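Local coordinates for protein Csm3 (Thermoplasma volcanium, PDB 6AE2) that probably binds RNA and cleaves target RNA as a RAMP-family subunit of the type III-A CRISPR-Cas effector complex, at residues A[36-44]-A[167-176]. Sequence-based numbering, arbitrary orientation.
Sequences IEVLTGLHI and IERVRRGTKF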
loop_
_atom_site.group_PDB
_atom_site.type_symbol
_atom_site.label_atom_id
_atom_site.label_comp_id
_atom_site.label_asym_id
_atom_site.label_seq_id
_atom_site.Cartn_x
_atom_site.Cartn_y
_atom_site.Cartn_z
ATOM N N ILE A 36 -8.232 -8.740 -4.752
ATOM C CA ILE A 36 -7.245 -7.944 -4.029
ATOM C C ILE A 36 -6.200 -7.479 -5.031
ATOM O O ILE A 36 -5.451 -8.299 -5.581
ATOM C CB ILE A 36 -6.591 -8.740 -2.893
ATOM C CG1 ILE A 36 -7.632 -9.144 -1.851
ATOM C CG2 ILE A 36 -5.464 -7.942 -2.259
ATOM C CD1 ILE A 36 -7.058 -9.959 -0.726
ATOM N N GLU A 37 -6.135 -6.173 -5.266
ATOM C CA GLU A 37 -5.146 -5.600 -6.170
ATOM C C GLU A 37 -4.035 -4.938 -5.366
ATOM O O GLU A 37 -4.304 -4.156 -4.447
ATOM C CB GLU A 37 -5.776 -4.587 -7.125
ATOM C CG GLU A 37 -4.817 -4.127 -8.215
ATOM C CD GLU A 37 -5.422 -3.092 -9.143
ATOM O OE1 GLU A 37 -4.884 -2.911 -10.257
ATOM O OE2 GLU A 37 -6.427 -2.460 -8.758
ATOM N N VAL A 38 -2.793 -5.254 -5.721
ATOM C CA VAL A 38 -1.626 -4.668 -5.075
ATOM C C VAL A 38 -1.387 -3.281 -5.661
ATOM O O VAL A 38 -1.234 -3.128 -6.877
ATOM C CB VAL A 38 -0.394 -5.568 -5.257
ATOM C CG1 VAL A 38 0.857 -4.874 -4.752
ATOM C CG2 VAL A 38 -0.599 -6.899 -4.547
ATOM N N LEU A 39 -1.363 -2.265 -4.797
ATOM C CA LEU A 39 -1.073 -0.892 -5.202
ATOM C C LEU A 39 0.370 -0.486 -4.930
ATOM O O LEU A 39 0.986 0.180 -5.768
ATOM C CB LEU A 39 -2.022 0.081 -4.496
ATOM C CG LEU A 39 -3.515 -0.159 -4.732
ATOM C CD1 LEU A 39 -4.342 0.939 -4.089
ATOM C CD2 LEU A 39 -3.817 -0.258 -6.219
ATOM N N THR A 40 0.924 -0.859 -3.772
ATOM C CA THR A 40 2.357 -0.771 -3.534
ATOM C C THR A 40 2.870 -2.159 -3.188
ATOM O O THR A 40 2.131 -2.988 -2.646
ATOM C CB THR A 40 2.719 0.183 -2.393
ATOM O OG1 THR A 40 2.032 -0.211 -1.194
ATOM C CG2 THR A 40 2.318 1.606 -2.756
ATOM N N GLY A 41 4.151 -2.394 -3.494
ATOM C CA GLY A 41 4.807 -3.670 -3.263
ATOM C C GLY A 41 4.424 -4.316 -1.951
ATOM O O GLY A 41 4.532 -3.695 -0.890
ATOM N N LEU A 42 3.957 -5.557 -2.016
ATOM C CA LEU A 42 3.338 -6.228 -0.883
ATOM C C LEU A 42 4.251 -7.335 -0.382
ATOM O O LEU A 42 4.705 -8.172 -1.167
ATOM C CB LEU A 42 1.972 -6.793 -1.273
ATOM C CG LEU A 42 1.369 -7.869 -0.374
ATOM C CD1 LEU A 42 0.862 -7.266 0.927
ATOM C CD2 LEU A 42 0.248 -8.584 -1.106
ATOM N N HIS A 43 4.515 -7.334 0.921
ATOM C CA HIS A 43 5.416 -8.301 1.538
ATOM C C HIS A 43 4.699 -9.011 2.682
ATOM O O HIS A 43 4.524 -8.440 3.765
ATOM C CB HIS A 43 6.697 -7.633 2.025
ATOM C CG HIS A 43 7.641 -8.584 2.690
ATOM N ND1 HIS A 43 8.482 -9.419 1.985
ATOM C CD2 HIS A 43 7.850 -8.860 3.999
ATOM C CE1 HIS A 43 9.178 -10.159 2.833
ATOM N NE2 HIS A 43 8.813 -9.838 4.061
ATOM N N ILE A 44 4.292 -10.253 2.432
ATOM C CA ILE A 44 3.827 -11.161 3.472
ATOM C C ILE A 44 4.888 -12.243 3.609
ATOM O O ILE A 44 5.062 -13.070 2.707
ATOM C CB ILE A 44 2.450 -11.753 3.150
ATOM C CG1 ILE A 44 1.399 -10.644 3.103
ATOM C CG2 ILE A 44 2.067 -12.798 4.182
ATOM C CD1 ILE A 44 0.200 -10.964 2.242
ATOM N N ILE A 167 14.540 -7.468 0.124
ATOM C CA ILE A 167 13.208 -7.919 0.501
ATOM C C ILE A 167 12.388 -8.159 -0.758
ATOM O O ILE A 167 12.404 -7.346 -1.690
ATOM C CB ILE A 167 12.520 -6.898 1.426
ATOM C CG1 ILE A 167 13.434 -6.563 2.609
ATOM C CG2 ILE A 167 11.176 -7.426 1.905
ATOM C CD1 ILE A 167 12.750 -5.795 3.717
ATOM N N GLU A 168 11.676 -9.281 -0.785
ATOM C CA GLU A 168 10.785 -9.593 -1.891
ATOM C C GLU A 168 9.444 -8.897 -1.701
ATOM O O GLU A 168 8.954 -8.742 -0.578
ATOM C CB GLU A 168 10.568 -11.103 -2.000
ATOM C CG GLU A 168 11.718 -11.862 -2.636
ATOM C CD GLU A 168 11.380 -13.322 -2.868
ATOM O OE1 GLU A 168 10.238 -13.724 -2.558
ATOM O OE2 GLU A 168 12.259 -14.067 -3.351
ATOM N N ARG A 169 8.857 -8.464 -2.815
ATOM C CA ARG A 169 7.534 -7.858 -2.816
ATOM C C ARG A 169 6.774 -8.306 -4.055
ATOM O O ARG A 169 7.367 -8.604 -5.095
ATOM C CB ARG A 169 7.576 -6.320 -2.788
ATOM C CG ARG A 169 8.622 -5.708 -1.875
ATOM C CD ARG A 169 8.959 -4.299 -2.316
ATOM N NE ARG A 169 7.997 -3.326 -1.811
ATOM C CZ ARG A 169 7.858 -2.096 -2.293
ATOM N NH1 ARG A 169 8.618 -1.687 -3.301
ATOM N NH2 ARG A 169 6.958 -1.278 -1.770
ATOM N N VAL A 170 5.452 -8.348 -3.931
ATOM C CA VAL A 170 4.572 -8.603 -5.063
ATOM C C VAL A 170 4.309 -7.266 -5.740
ATOM O O VAL A 170 3.757 -6.349 -5.122
ATOM C CB VAL A 170 3.265 -9.271 -4.613
ATOM C CG1 VAL A 170 2.445 -9.680 -5.817
ATOM C CG2 VAL A 170 3.559 -10.475 -3.727
ATOM N N ARG A 171 4.713 -7.150 -7.003
ATOM C CA ARG A 171 4.714 -5.857 -7.668
ATOM C C ARG A 171 3.298 -5.299 -7.783
ATOM O O ARG A 171 2.303 -6.025 -7.741
ATOM C CB ARG A 171 5.361 -5.962 -9.051
ATOM C CG ARG A 171 4.494 -6.601 -10.125
ATOM C CD ARG A 171 5.307 -6.845 -11.387
ATOM N NE ARG A 171 4.637 -7.742 -12.325
ATOM C CZ ARG A 171 5.078 -8.006 -13.552
ATOM N NH1 ARG A 171 6.196 -7.443 -13.993
ATOM N NH2 ARG A 171 4.404 -8.835 -14.336
ATOM N N ARG A 172 3.224 -3.977 -7.901
ATOM C CA ARG A 172 1.946 -3.299 -8.066
ATOM C C ARG A 172 1.228 -3.806 -9.309
ATOM O O ARG A 172 1.838 -3.996 -10.365
ATOM C CB ARG A 172 2.184 -1.790 -8.153
ATOM C CG ARG A 172 1.201 -0.996 -9.001
ATOM C CD ARG A 172 1.801 0.376 -9.296
ATOM N NE ARG A 172 0.863 1.334 -9.873
ATOM C CZ ARG A 172 0.003 2.053 -9.160
ATOM N NH1 ARG A 172 -0.042 1.910 -7.843
ATOM N NH2 ARG A 172 -0.813 2.912 -9.758
ATOM N N GLY A 173 -0.073 -4.046 -9.181
ATOM C CA GLY A 173 -0.895 -4.438 -10.300
ATOM C C GLY A 173 -1.265 -5.906 -10.347
ATOM O O GLY A 173 -2.212 -6.263 -11.057
ATOM N N THR A 174 -0.547 -6.769 -9.634
ATOM C CA THR A 174 -0.952 -8.165 -9.583
ATOM C C THR A 174 -2.226 -8.299 -8.763
ATOM O O THR A 174 -2.454 -7.560 -7.799
ATOM C CB THR A 174 0.143 -9.047 -8.983
ATOM O OG1 THR A 174 0.003 -9.073 -7.561
ATOM C CG2 THR A 174 1.522 -8.531 -9.357
ATOM N N LYS A 175 -3.066 -9.246 -9.157
ATOM C CA LYS A 175 -4.392 -9.390 -8.579
ATOM C C LYS A 175 -4.565 -10.781 -7.992
ATOM O O LYS A 175 -4.084 -11.770 -8.552
ATOM C CB LYS A 175 -5.471 -9.110 -9.626
ATOM C CG LYS A 175 -5.705 -7.625 -9.845
ATOM C CD LYS A 175 -6.159 -7.324 -11.261
ATOM C CE LYS A 175 -6.542 -5.859 -11.404
ATOM N NZ LYS A 175 -7.444 -5.633 -12.567
ATOM N N PHE A 176 -5.252 -10.840 -6.857
ATOM C CA PHE A 176 -5.527 -12.081 -6.149
ATOM C C PHE A 176 -7.032 -12.289 -6.066
ATOM O O PHE A 176 -7.789 -11.334 -5.855
ATOM C CB PHE A 176 -4.930 -12.064 -4.743
ATOM C CG PHE A 176 -3.429 -12.012 -4.723
ATOM C CD1 PHE A 176 -2.676 -13.175 -4.647
ATOM C CD2 PHE A 176 -2.769 -10.796 -4.787
ATOM C CE1 PHE A 176 -1.291 -13.123 -4.628
ATOM C CE2 PHE A 176 -1.390 -10.736 -4.768
ATOM C CZ PHE A 176 -0.649 -11.900 -4.689
#
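Ile36 and Phe176 form an antiparallel hydrogen-bonded pair, with the N-H of each residue bonded to the carbonyl O of the other. Glu37 follows as a non-hydrogen-bonded pair with Lys175; the two extended side chains run side by side, touching along CG, with Glu37 OE1 nearest Lys175 CE but 4.4 Å from Lys175 NZ, too far for a salt bridge. Val38 meets the type II turn from Arg171 to Thr174. Its N bonds almost straight to Thr174 O (171° at the hydrogen) and its O receives Gly173 N at 2.7 Å. With CG1 anti to the backbone N (chi1 172°), Val38 sets that methyl against Val170 O and Arg171 O and turns CG2 to the edge of the Phe176 ring.

Leu39 O accepts Arg172 NH1 at 2.9 Å, lying nearly in the guanidinium plane. Over one face of the Arg169 guanidinium sits Gly41 CA; NH1 and NH2 form salt bridges to Glu148 and to Asp129 of the second subunit, respectively. Leu42 and Val170 form a single antiparallel bridge with both backbone bonds made. At His43, ND1 donates to Glu168 O at 2.7 Å, and Ile167 CG2 makes a CH-pi contact over the ring.

The turn at 171-174 thus leads from strand 166-170 into the RAMP domain's antiparallel sheet, where strands 26-38 and 175-185 are neighbours; strand 71-78 packs against Ile36, Leu42, Val170 and Phe176, and helix 80-93 against Ile36.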